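PDB 6N2B: tapirin from Caldicellulosiruptor kristjanssonii, which probably binds cellulose and helps anchor this extreme thermophile to plant biomass, through a calcium-containing C-terminal domain built on a beta-helix. Local coordinates for residues Asn218-Val223 and Gln237-Ala242. Sequence-based numbering, arbitrary orientation.
Sequences NYKFTV and QGEFKA
Phe-221 and Phe-240 lie side by side and point the same way, as matched residues of two parallel strands in successive turns of a beta-helix. Each ring has CG anti to its backbone N (chi1 -172° and 175°), and Phe-221 CD1 meets Phe-240 CE1 at 3.9 Å. Val-223 CG1 and Ala-242 CB follow on the same face. Thr-222 and Lys-241 occupy the other face, with Thr-222 OG1 3.7 Å from Lys-241 CB. A water links Thr-222 OG1 to Glu-239 O; an alanine in place of Thr-222 would probably leave this water less firmly held and open a gap beside Lys-241 CB. The strands are joined by Lys-241 N to Phe-221 O (2.9 Å) and Val-223 N to Lys-241 O (2.8 Å). Before them, Glu-239 lies alongside both Tyr-219 and Lys-220. Its CB sits over one face of the tyrosine ring, toward the rim. Its OE1 takes a weak bond from Lys-220 NZ at 3.3 Å, within a salt bridge, while OE2 bonds Asn-285. Strand 526-531 pairs with Thr-222 on the far side of 221-224, and strand 263-266 continues the stack beyond Phe-240.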
ATOM      1  N   ASN A 218      -6.102  10.519  -2.987  1.00 23.51           N
ATOM      2  CA  ASN A 218      -6.273  11.397  -4.121  1.00 21.52           C
ATOM      3  C   ASN A 218      -5.294  11.041  -5.233  1.00 24.41           C
ATOM      4  O   ASN A 218      -4.252  10.411  -5.017  1.00 25.85           O
ATOM      5  CB  ASN A 218      -6.033  12.841  -3.689  1.00 20.42           C
ATOM      6  CG  ASN A 218      -4.713  12.995  -2.963  1.00 19.64           C
ATOM      7  OD1 ASN A 218      -4.580  12.568  -1.828  1.00 27.65           O
ATOM      8  ND2 ASN A 218      -3.718  13.567  -3.631  1.00 24.56           N
ATOM      9  N   TYR A 219      -5.631  11.491  -6.432  1.00 26.30           N
ATOM     10  CA  TYR A 219      -4.676  11.536  -7.532  1.00 31.98           C
ATOM     11  C   TYR A 219      -3.403  12.273  -7.128  1.00 25.40           C
ATOM     12  O   TYR A 219      -3.464  13.355  -6.539  1.00 28.97           O
ATOM     13  CB  TYR A 219      -5.336  12.238  -8.713  1.00 33.17           C
ATOM     14  CG  TYR A 219      -4.480  12.375  -9.938  1.00 33.19           C
ATOM     15  CD1 TYR A 219      -4.262  11.286 -10.772  1.00 24.15           C
ATOM     16  CD2 TYR A 219      -3.922  13.605 -10.282  1.00 27.03           C
ATOM     17  CE1 TYR A 219      -3.502  11.411 -11.903  1.00 33.73           C
ATOM     18  CE2 TYR A 219      -3.160  13.740 -11.412  1.00 31.10           C
ATOM     19  CZ  TYR A 219      -2.947  12.639 -12.227  1.00 37.05           C
ATOM     20  OH  TYR A 219      -2.177  12.753 -13.370  1.00 34.39           O
ATOM     21  N   LYS A 220      -2.250  11.693  -7.472  1.00 31.27           N
ATOM     22  CA  LYS A 220      -0.942  12.218  -7.073  1.00 28.92           C
ATOM     23  C   LYS A 220      -0.752  12.114  -5.563  1.00 27.07           C
ATOM     24  O   LYS A 220      -0.909  13.091  -4.825  1.00 29.10           O
ATOM     25  CB  LYS A 220      -0.768  13.666  -7.545  1.00 29.32           C
ATOM     26  CG  LYS A 220       0.226  13.819  -8.661  1.00 44.33           C
ATOM     27  CD  LYS A 220       1.660  13.849  -8.104  1.00 56.34           C
ATOM     28  CE  LYS A 220       2.712  14.088  -9.199  1.00 62.05           C
ATOM     29  NZ  LYS A 220       3.291  12.826  -9.760  1.00 67.04           N
ATOM     30  N   PHE A 221      -0.437  10.921  -5.087  1.00 27.08           N
ATOM     31  CA  PHE A 221      -0.244  10.694  -3.663  1.00 25.91           C
ATOM     32  C   PHE A 221       0.988   9.826  -3.525  1.00 24.33           C
ATOM     33  O   PHE A 221       1.040   8.720  -4.073  1.00 21.94           O
ATOM     34  CB  PHE A 221      -1.465  10.020  -3.031  1.00 28.18           C
ATOM     35  CG  PHE A 221      -1.416   9.917  -1.519  1.00 26.01           C
ATOM     36  CD1 PHE A 221      -0.852   8.810  -0.898  1.00 26.53           C
ATOM     37  CD2 PHE A 221      -1.988  10.897  -0.721  1.00 30.52           C
ATOM     38  CE1 PHE A 221      -0.837   8.697   0.497  1.00 21.44           C
ATOM     39  CE2 PHE A 221      -1.963  10.787   0.677  1.00 26.85           C
ATOM     40  CZ  PHE A 221      -1.387   9.683   1.279  1.00 16.18           C
ATOM     41  N   THR A 222       1.989  10.345  -2.839  1.00 22.39           N
ATOM     42  CA  THR A 222       3.206   9.604  -2.571  1.00 24.33           C
ATOM     43  C   THR A 222       3.292   9.374  -1.075  1.00 25.58           C
ATOM     44  O   THR A 222       3.151  10.317  -0.291  1.00 27.80           O
ATOM     45  CB  THR A 222       4.443  10.360  -3.048  1.00 19.35           C
ATOM     46  OG1 THR A 222       4.395  10.548  -4.468  1.00 27.83           O
ATOM     47  CG2 THR A 222       5.679   9.595  -2.663  1.00 19.03           C
ATOM     48  N   VAL A 223       3.498   8.130  -0.676  1.00 19.59           N
ATOM     49  CA  VAL A 223       3.912   7.821   0.678  1.00 17.20           C
ATOM     50  C   VAL A 223       5.352   7.319   0.628  1.00 20.62           C
ATOM     51  O   VAL A 223       5.704   6.453  -0.186  1.00 16.33           O
ATOM     52  CB  VAL A 223       2.959   6.826   1.360  1.00 13.79           C
ATOM     53  CG1 VAL A 223       2.644   5.668   0.455  1.00 15.49           C
ATOM     54  CG2 VAL A 223       3.584   6.348   2.650  1.00 13.66           C
ATOM     55  N   GLN A 237      -6.455   6.298  -7.564  1.00 29.19           N
ATOM     56  CA  GLN A 237      -6.975   6.859  -8.808  1.00 29.54           C
ATOM     57  C   GLN A 237      -5.896   7.505  -9.679  1.00 25.81           C
ATOM     58  O   GLN A 237      -6.164   8.480 -10.379  1.00 32.52           O
ATOM     59  CB  GLN A 237      -8.085   7.863  -8.506  1.00 28.24           C
ATOM     60  CG  GLN A 237      -7.684   8.998  -7.580  1.00 33.73           C
ATOM     61  CD  GLN A 237      -8.821  10.008  -7.342  1.00 58.05           C
ATOM     62  OE1 GLN A 237      -9.091  10.392  -6.197  1.00 60.89           O
ATOM     63  NE2 GLN A 237      -9.476  10.450  -8.425  1.00 50.08           N
ATOM     64  N   GLY A 238      -4.689   6.975  -9.663  1.00 27.66           N
ATOM     65  CA  GLY A 238      -3.674   7.448 -10.579  1.00 25.40           C
ATOM     66  C   GLY A 238      -2.548   8.153  -9.848  1.00 27.63           C
ATOM     67  O   GLY A 238      -2.744   8.769  -8.790  1.00 30.93           O
ATOM     68  N   GLU A 239      -1.343   8.046 -10.416  1.00 23.87           N
ATOM     69  CA  GLU A 239      -0.137   8.680  -9.880  1.00 26.64           C
ATOM     70  C   GLU A 239       0.066   8.354  -8.406  1.00 28.53           C
ATOM     71  O   GLU A 239       0.437   9.216  -7.604  1.00 27.94           O
ATOM     72  CB  GLU A 239      -0.166  10.198 -10.079  1.00 27.36           C
ATOM     73  CG  GLU A 239      -0.095  10.662 -11.515  1.00 29.54           C
ATOM     74  CD  GLU A 239       1.212  10.317 -12.197  1.00 32.06           C
ATOM     75  OE1 GLU A 239       2.249  10.187 -11.501  1.00 30.36           O
ATOM     76  OE2 GLU A 239       1.191  10.187 -13.443  1.00 34.60           O
ATOM     77  N   PHE A 240      -0.198   7.107  -8.034  1.00 23.50           N
ATOM     78  CA  PHE A 240       0.024   6.674  -6.664  1.00 22.89           C
ATOM     79  C   PHE A 240       1.422   6.079  -6.540  1.00 20.71           C
ATOM     80  O   PHE A 240       1.798   5.210  -7.325  1.00 24.15           O
ATOM     81  CB  PHE A 240      -1.031   5.658  -6.235  1.00 21.48           C
ATOM     82  CG  PHE A 240      -0.785   5.094  -4.874  1.00 21.02           C
ATOM     83  CD1 PHE A 240      -1.208   5.776  -3.745  1.00 26.46           C
ATOM     84  CD2 PHE A 240      -0.108   3.902  -4.715  1.00 18.00           C
ATOM     85  CE1 PHE A 240      -0.971   5.264  -2.479  1.00 27.80           C
ATOM     86  CE2 PHE A 240       0.131   3.389  -3.464  1.00 18.79           C
ATOM     87  CZ  PHE A 240      -0.297   4.068  -2.342  1.00 19.19           C
ATOM     88  N   LYS A 241       2.195   6.553  -5.563  1.00 24.53           N
ATOM     89  CA  LYS A 241       3.573   6.105  -5.393  1.00 19.94           C
ATOM     90  C   LYS A 241       3.855   5.763  -3.937  1.00 23.57           C
ATOM     91  O   LYS A 241       3.545   6.540  -3.028  1.00 21.80           O
ATOM     92  CB  LYS A 241       4.566   7.153  -5.882  1.00 13.32           C
ATOM     93  CG  LYS A 241       4.651   7.214  -7.379  1.00 21.20           C
ATOM     94  CD  LYS A 241       5.247   8.529  -7.835  1.00 36.84           C
ATOM     95  CE  LYS A 241       5.967   8.395  -9.156  1.00 36.78           C
ATOM     96  NZ  LYS A 241       5.045   7.921 -10.225  1.00 54.50           N
ATOM     97  N   ALA A 242       4.450   4.601  -3.726  1.00 18.26           N
ATOM     98  CA  ALA A 242       4.967   4.189  -2.431  1.00 17.37           C
ATOM     99  C   ALA A 242       6.477   4.013  -2.577  1.00 20.03           C
ATOM    100  O   ALA A 242       6.938   3.080  -3.245  1.00 19.76           O
ATOM    101  CB  ALA A 242       4.287   2.901  -1.980  1.00 14.90           C
TER
HETATM  102  O   HOH W   1      -4.479   7.841  -6.206  1.00 31.30           O
HETATM  103  O   HOH W   2       2.524  10.515  -6.736  1.00 28.12           O